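Local coordinates for protein cyclodipeptide synthase, BtCDPS (Bacillus thermoamylovorans, PDB 6ZTU) that probably joins two aminoacyl groups into a cyclodipeptide, in the manner of the aminoacyl-tRNA-using cyclodipeptide synthases, at residues A[34-39]-A[66-71]; A[72-77]-A[149-154]. All blocks are in the same frame, centred on the assembly; numbering follows the deposited sequence.

Contact 1 of 2, residues A[34-39]-A[66-71]; sequences SPFNSK and DEAKNL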
ATOM      1  N   SER A  34       4.364   4.501   0.047  1.00 26.24           N
ATOM      2  CA  SER A  34       5.133   3.719   1.006  1.00 31.31           C
ATOM      3  C   SER A  34       6.057   4.632   1.806  1.00 30.82           C
ATOM      4  O   SER A  34       6.732   5.480   1.218  1.00 31.60           O
ATOM      5  CB  SER A  34       5.949   2.645   0.277  1.00 29.46           C
ATOM      6  OG  SER A  34       6.383   1.654   1.183  1.00 42.80           O
ATOM      7  N   PRO A  35       6.109   4.496   3.133  1.00 28.94           N
ATOM      8  CA  PRO A  35       6.971   5.368   3.936  1.00 27.87           C
ATOM      9  C   PRO A  35       8.432   4.941   3.894  1.00 28.59           C
ATOM     10  O   PRO A  35       8.758   3.759   3.780  1.00 32.64           O
ATOM     11  CB  PRO A  35       6.396   5.213   5.350  1.00 33.19           C
ATOM     12  CG  PRO A  35       5.891   3.801   5.372  1.00 33.97           C
ATOM     13  CD  PRO A  35       5.327   3.574   3.974  1.00 29.88           C
ATOM     14  N   PHE A  36       9.315   5.941   4.002  1.00 31.19           N
ATOM     15  CA  PHE A  36      10.766   5.722   4.031  1.00 31.95           C
ATOM     16  C   PHE A  36      11.236   5.030   2.757  1.00 34.67           C
ATOM     17  O   PHE A  36      12.080   4.130   2.775  1.00 39.00           O
ATOM     18  CB  PHE A  36      11.175   4.946   5.282  1.00 32.04           C
ATOM     19  CG  PHE A  36      10.450   5.397   6.510  1.00 33.94           C
ATOM     20  CD1 PHE A  36      10.550   6.713   6.933  1.00 39.66           C
ATOM     21  CD2 PHE A  36       9.640   4.531   7.220  1.00 33.43           C
ATOM     22  CE1 PHE A  36       9.872   7.147   8.053  1.00 40.10           C
ATOM     23  CE2 PHE A  36       8.959   4.963   8.351  1.00 35.13           C
ATOM     24  CZ  PHE A  36       9.075   6.274   8.760  1.00 37.70           C
ATOM     25  N   ASN A  37      10.679   5.471   1.636  1.00 33.24           N
ATOM     26  CA  ASN A  37      10.975   4.923   0.322  1.00 35.22           C
ATOM     27  C   ASN A  37      11.281   6.099  -0.591  1.00 37.48           C
ATOM     28  O   ASN A  37      10.405   6.930  -0.839  1.00 35.25           O
ATOM     29  CB  ASN A  37       9.789   4.098  -0.199  1.00 30.88           C
ATOM     30  CG  ASN A  37      10.062   3.462  -1.547  1.00 35.47           C
ATOM     31  OD1 ASN A  37      10.781   4.013  -2.374  1.00 38.20           O
ATOM     32  ND2 ASN A  37       9.483   2.294  -1.772  1.00 36.81           N
ATOM     33  N   SER A  38      12.516   6.159  -1.099  1.00 40.39           N
ATOM     34  CA  SER A  38      12.958   7.330  -1.853  1.00 42.01           C
ATOM     35  C   SER A  38      12.169   7.540  -3.139  1.00 37.57           C
ATOM     36  O   SER A  38      12.182   8.651  -3.681  1.00 43.96           O
ATOM     37  CB  SER A  38      14.449   7.214  -2.185  1.00 39.95           C
ATOM     38  OG  SER A  38      14.786   5.880  -2.528  1.00 46.15           O
ATOM     39  N   LYS A  39      11.497   6.503  -3.642  1.00 34.51           N
ATOM     40  CA  LYS A  39      10.711   6.629  -4.866  1.00 31.14           C
ATOM     41  C   LYS A  39       9.668   7.739  -4.767  1.00 33.50           C
ATOM     42  O   LYS A  39       9.374   8.405  -5.767  1.00 35.42           O
ATOM     43  CB  LYS A  39      10.032   5.296  -5.171  1.00 32.96           C
ATOM     44  CG  LYS A  39       9.134   5.298  -6.389  1.00 35.51           C
ATOM     45  CD  LYS A  39       9.846   4.678  -7.550  1.00 35.73           C
ATOM     46  CE  LYS A  39       8.954   4.524  -8.749  1.00 35.86           C
ATOM     47  NZ  LYS A  39       9.838   4.267  -9.904  1.00 40.76           N
ATOM     48  N   ASP A  66      -0.059   3.821  12.002  1.00 27.74           N
ATOM     49  CA  ASP A  66       0.790   3.837  13.196  1.00 29.95           C
ATOM     50  C   ASP A  66       1.920   2.824  13.105  1.00 32.46           C
ATOM     51  O   ASP A  66       3.032   3.077  13.587  1.00 29.18           O
ATOM     52  CB  ASP A  66      -0.042   3.546  14.441  1.00 27.90           C
ATOM     53  CG  ASP A  66      -1.189   4.518  14.620  1.00 37.73           C
ATOM     54  OD1 ASP A  66      -1.067   5.674  14.172  1.00 38.33           O
ATOM     55  OD2 ASP A  66      -2.202   4.122  15.229  1.00 38.33           O
ATOM     56  N   GLU A  67       1.651   1.659  12.520  1.00 25.05           N
ATOM     57  CA  GLU A  67       2.655   0.603  12.514  1.00 25.61           C
ATOM     58  C   GLU A  67       3.851   0.923  11.640  1.00 28.06           C
ATOM     59  O   GLU A  67       4.776   0.104  11.576  1.00 28.87           O
ATOM     60  CB  GLU A  67       2.023  -0.717  12.055  1.00 26.62           C
ATOM     61  CG  GLU A  67       1.207  -1.433  13.122  1.00 26.59           C
ATOM     62  CD  GLU A  67      -0.206  -0.875  13.274  1.00 31.85           C
ATOM     63  OE1 GLU A  67      -0.609   0.005  12.481  1.00 29.91           O
ATOM     64  OE2 GLU A  67      -0.918  -1.316  14.198  1.00 34.87           O
ATOM     65  N   ALA A  68       3.866   2.067  10.949  1.00 26.63           N
ATOM     66  CA  ALA A  68       5.064   2.436  10.208  1.00 26.85           C
ATOM     67  C   ALA A  68       6.265   2.566  11.137  1.00 29.92           C
ATOM     68  O   ALA A  68       7.403   2.346  10.708  1.00 30.71           O
ATOM     69  CB  ALA A  68       4.843   3.737   9.445  1.00 30.86           C
ATOM     70  N   LYS A  69       6.033   2.910  12.412  1.00 31.23           N
ATOM     71  CA  LYS A  69       7.144   2.986  13.362  1.00 31.66           C
ATOM     72  C   LYS A  69       7.814   1.627  13.557  1.00 30.67           C
ATOM     73  O   LYS A  69       9.021   1.567  13.821  1.00 32.12           O
ATOM     74  CB  LYS A  69       6.661   3.555  14.701  1.00 30.43           C
ATOM     75  CG  LYS A  69       5.867   2.607  15.576  1.00 34.23           C
ATOM     76  CD  LYS A  69       5.384   3.319  16.842  1.00 40.12           C
ATOM     77  CE  LYS A  69       5.393   2.396  18.058  1.00 44.24           C
ATOM     78  NZ  LYS A  69       5.382   0.939  17.706  1.00 45.96           N
ATOM     79  N   ASN A  70       7.062   0.531  13.404  1.00 29.10           N
ATOM     80  CA  ASN A  70       7.636  -0.804  13.574  1.00 31.80           C
ATOM     81  C   ASN A  70       8.756  -1.064  12.586  1.00 33.82           C
ATOM     82  O   ASN A  70       9.711  -1.787  12.906  1.00 32.77           O
ATOM     83  CB  ASN A  70       6.563  -1.883  13.411  1.00 30.02           C
ATOM     84  CG  ASN A  70       5.545  -1.853  14.513  1.00 29.76           C
ATOM     85  OD1 ASN A  70       5.103  -0.777  14.920  1.00 36.17           O
ATOM     86  ND2 ASN A  70       5.162  -3.025  15.015  1.00 29.71           N
ATOM     87  N   LEU A  71       8.647  -0.502  11.377  1.00 30.22           N
ATOM     88  CA  LEU A  71       9.682  -0.696  10.372  1.00 31.51           C
ATOM     89  C   LEU A  71      10.996  -0.087  10.834  1.00 36.45           C
ATOM     90  O   LEU A  71      12.070  -0.646  10.593  1.00 37.33           O
ATOM     91  CB  LEU A  71       9.248  -0.084   9.037  1.00 28.31           C
ATOM     92  CG  LEU A  71       7.932  -0.591   8.434  1.00 27.80           C
ATOM     93  CD1 LEU A  71       7.674   0.125   7.127  1.00 27.88           C
ATOM     94  CD2 LEU A  71       7.957  -2.109   8.220  1.00 31.21           C
TER
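Pro35 and Phe36 pack against Ala68, and Pro35 also reaches Leu71. The tip of the proline ring does the touching. Pro35 CG lies 4.2 Å from Ala68 CB and 4.4 Å from the methyl Leu71 CD1, so one ring corner serves two residues about one helical turn apart. Phe36 comes to Ala68 with its edge. Its CE2 is 3.9 Å from Ala68 O, which sits near the plane of the ring. The same CE2 is 4.4 Å from the methyl group Ala68 CB. Ala68 O also accepts the backbone N of Leu71 at 3.2 Å, so the ring edge borders a carbonyl already used by the helix.

Pro35 also packs within its own segment. Its CB stands 3.8 Å above one face of the Phe36 ring, offset toward the rim. Phe36 has a left-handed backbone (phi 60°). Its CG is anti to the carbonyl carbon (chi1 -41°), beside the backbone N, and the ring reaches toward helix 68-74.

The two segments follow neighbouring parallel strands of the Rossmann-like sheet, 28-32 and 58-63. The contact thus joins the loop after the first strand to the start of the helix that follows the second, both beyond the C-terminal ends of the strands. Rossmann-type folds commonly bind ligands there. A hexanediol molecule is bound here, and the Pro35 side chain lies about 5 Å from it. Pro35 touches two of the pocket residues, Ala64 and Tyr176.

Further out, Val86 of helix 79-103 packs on both Phe36 and Ala68. The backbone N of Phe36 is hydrogen-bonded to Glu89 OE2. Past the phenylalanine, Asn37 OD1 accepts the backbone N of Lys39 at 2.9 Å, which forms an Asx turn.

Contact 2 of 2, residues A[72-77]-A[149-154]; sequences LEALGT and DALSSR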
ATOM      1  N   LEU A  72      10.926   1.057  11.514  1.00 35.01           N
ATOM      2  CA  LEU A  72      12.134   1.676  12.050  1.00 37.44           C
ATOM      3  C   LEU A  72      12.587   0.991  13.337  1.00 35.85           C
ATOM      4  O   LEU A  72      13.779   0.719  13.505  1.00 42.19           O
ATOM      5  CB  LEU A  72      11.891   3.173  12.270  1.00 33.33           C
ATOM      6  CG  LEU A  72      11.441   3.999  11.052  1.00 36.66           C
ATOM      7  CD1 LEU A  72      11.131   5.442  11.449  1.00 39.97           C
ATOM      8  CD2 LEU A  72      12.465   3.965   9.927  1.00 37.14           C
ATOM      9  N   GLU A  73      11.649   0.668  14.232  1.00 33.61           N
ATOM     10  CA  GLU A  73      12.001  -0.011  15.476  1.00 34.46           C
ATOM     11  C   GLU A  73      12.706  -1.333  15.213  1.00 43.10           C
ATOM     12  O   GLU A  73      13.561  -1.758  15.999  1.00 39.93           O
ATOM     13  CB  GLU A  73      10.749  -0.240  16.319  1.00 35.83           C
ATOM     14  CG  GLU A  73      10.133   1.048  16.834  1.00 34.21           C
ATOM     15  CD  GLU A  73       8.869   0.810  17.602  1.00 38.20           C
ATOM     16  OE1 GLU A  73       8.155  -0.172  17.309  1.00 36.57           O
ATOM     17  OE2 GLU A  73       8.581   1.606  18.514  1.00 39.85           O
ATOM     18  N   ALA A  74      12.351  -2.011  14.118  1.00 39.54           N
ATOM     19  CA  ALA A  74      13.014  -3.271  13.802  1.00 41.54           C
ATOM     20  C   ALA A  74      14.421  -3.046  13.266  1.00 38.45           C
ATOM     21  O   ALA A  74      15.294  -3.901  13.446  1.00 49.51           O
ATOM     22  CB  ALA A  74      12.178  -4.067  12.797  1.00 32.40           C
ATOM     23  N   LEU A  75      14.663  -1.918  12.599  1.00 41.51           N
ATOM     24  CA  LEU A  75      15.993  -1.571  12.116  1.00 43.39           C
ATOM     25  C   LEU A  75      16.795  -0.786  13.145  1.00 51.37           C
ATOM     26  O   LEU A  75      17.572   0.107  12.776  1.00 54.81           O
ATOM     27  CB  LEU A  75      15.899  -0.787  10.803  1.00 45.49           C
ATOM     28  CG  LEU A  75      15.296  -1.554   9.620  1.00 43.38           C
ATOM     29  CD1 LEU A  75      15.063  -0.665   8.406  1.00 43.71           C
ATOM     30  CD2 LEU A  75      16.178  -2.732   9.255  1.00 41.77           C
ATOM     31  N   GLY A  76      16.607  -1.086  14.430  1.00 53.44           N
ATOM     32  CA  GLY A  76      17.267  -0.344  15.486  1.00 53.23           C
ATOM     33  C   GLY A  76      16.946   1.139  15.477  1.00 60.58           C
ATOM     34  O   GLY A  76      17.787   1.963  15.097  1.00 62.34           O
ATOM     35  N   THR A  77      15.719   1.489  15.871  1.00 50.58           N
ATOM     36  CA  THR A  77      15.360   2.872  16.157  1.00 42.78           C
ATOM     37  C   THR A  77      14.519   2.874  17.426  1.00 46.32           C
ATOM     38  O   THR A  77      13.493   2.187  17.491  1.00 43.07           O
ATOM     39  CB  THR A  77      14.592   3.517  15.000  1.00 47.44           C
ATOM     40  OG1 THR A  77      15.373   3.448  13.804  1.00 49.84           O
ATOM     41  CG2 THR A  77      14.302   4.976  15.300  1.00 45.89           C
ATOM     42  N   ASP A 149      10.722  -8.196   2.929  1.00 26.79           N
ATOM     43  CA  ASP A 149      10.868  -7.237   1.836  1.00 29.55           C
ATOM     44  C   ASP A 149      10.881  -5.811   2.363  1.00 31.43           C
ATOM     45  O   ASP A 149      11.700  -4.983   1.944  1.00 30.64           O
ATOM     46  CB  ASP A 149       9.719  -7.383   0.836  1.00 31.34           C
ATOM     47  CG  ASP A 149       9.773  -8.667   0.043  1.00 37.10           C
ATOM     48  OD1 ASP A 149      10.791  -9.393   0.096  1.00 33.01           O
ATOM     49  OD2 ASP A 149       8.757  -8.947  -0.632  1.00 38.13           O
ATOM     50  N   ALA A 150       9.940  -5.497   3.259  1.00 30.80           N
ATOM     51  CA  ALA A 150       9.839  -4.150   3.805  1.00 29.70           C
ATOM     52  C   ALA A 150      11.099  -3.768   4.572  1.00 29.86           C
ATOM     53  O   ALA A 150      11.565  -2.629   4.476  1.00 31.86           O
ATOM     54  CB  ALA A 150       8.608  -4.040   4.714  1.00 30.56           C
ATOM     55  N   LEU A 151      11.665  -4.704   5.337  1.00 27.74           N
ATOM     56  CA  LEU A 151      12.851  -4.389   6.134  1.00 30.20           C
ATOM     57  C   LEU A 151      14.097  -4.336   5.268  1.00 35.00           C
ATOM     58  O   LEU A 151      14.942  -3.452   5.443  1.00 38.70           O
ATOM     59  CB  LEU A 151      13.036  -5.412   7.256  1.00 27.99           C
ATOM     60  CG  LEU A 151      12.003  -5.378   8.386  1.00 26.38           C
ATOM     61  CD1 LEU A 151      12.285  -6.460   9.407  1.00 29.35           C
ATOM     62  CD2 LEU A 151      11.955  -4.002   9.062  1.00 31.64           C
ATOM     63  N   SER A 152      14.221  -5.261   4.313  1.00 31.62           N
ATOM     64  CA  SER A 152      15.409  -5.290   3.465  1.00 37.55           C
ATOM     65  C   SER A 152      15.513  -4.031   2.608  1.00 39.50           C
ATOM     66  O   SER A 152      16.599  -3.458   2.469  1.00 43.02           O
ATOM     67  CB  SER A 152      15.396  -6.557   2.603  1.00 37.35           C
ATOM     68  OG  SER A 152      14.841  -6.291   1.333  1.00 43.90           O
ATOM     69  N   SER A 153      14.396  -3.566   2.042  1.00 34.95           N
ATOM     70  CA  SER A 153      14.481  -2.394   1.179  1.00 38.68           C
ATOM     71  C   SER A 153      14.801  -1.135   1.975  1.00 40.43           C
ATOM     72  O   SER A 153      15.451  -0.224   1.454  1.00 44.17           O
ATOM     73  CB  SER A 153      13.192  -2.219   0.373  1.00 41.23           C
ATOM     74  OG  SER A 153      12.071  -1.976   1.200  1.00 41.69           O
ATOM     75  N   ARG A 154      14.378  -1.065   3.232  1.00 37.34           N
ATOM     76  CA  ARG A 154      14.687   0.111   4.030  1.00 39.61           C
ATOM     77  C   ARG A 154      16.033   0.012   4.727  1.00 41.32           C
ATOM     78  O   ARG A 154      16.618   1.048   5.054  1.00 44.49           O
ATOM     79  CB  ARG A 154      13.577   0.367   5.046  1.00 39.05           C
ATOM     80  CG  ARG A 154      12.349   0.939   4.363  1.00 39.90           C
ATOM     81  CD  ARG A 154      11.115   0.745   5.185  1.00 36.64           C
ATOM     82  NE  ARG A 154       9.949   1.280   4.489  1.00 40.42           N
ATOM     83  CZ  ARG A 154       9.177   0.575   3.666  1.00 39.90           C
ATOM     84  NH1 ARG A 154       9.435  -0.707   3.438  1.00 37.22           N
ATOM     85  NH2 ARG A 154       8.136   1.151   3.082  1.00 38.78           N
TER
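Leu75 and Leu151 bring the two backbones nearest, with 7.3 Å between their CA atoms. Leu151 projects from helix 137-157 and meets two residues with one methyl. Its CD2 is 3.7 Å from Ala74 CB and 4.2 Å from Leu75 CG. The two leucine side chains run past each other in opposite directions. Leu75 has CG anti to its carbonyl carbon (chi1 -64°), and its CD1 lies 3.8 Å from Arg154 CB, where the two side chains cross at about a right angle. An alanine in place of Leu75 removes CG and both methyls, and would probably open a gap beside Leu151 CD2 and Arg154 CB, with only Ala74 still packing on Leu151 from this segment.

Beyond CB, Arg154 leads away, extended from CG to NE. Its NH1 donates to Ala150 O at 3.1 Å, almost exactly in the guanidinium plane. NH2 is bonded to Pro35 O. These bonds help to hold the planar group in its rotation. Met169 of helix 167-191 touches both leucines. Apolar packing joins the C-terminal end of helix 68-74 and the loop after it, within the crossover that follows strand 58-63, to helix 137-157 of the Rossmann-like fold.

In the fold
The centres of contact 1 and contact 2 are 9 Å apart, on the same side of the chain's centre. They come in series along the chain: contact 1 closes before contact 2 opens. Both use helix 68-74, which packs against the loop after strand 28-32 and against helix 137-157; Leu71 touches both. The two contacts also touch directly. Phe36 CZ packs on Leu72 CD1 at 3.5 Å, and Phe36 O lies 3.6 Å from Arg154 CG. Arg154, through its bond to Pro35 O and this packing, links helix 137-157 to the 34-39 loop. Together the contacts tie this loop, next to the pocket holding the hexanediol, to two helices.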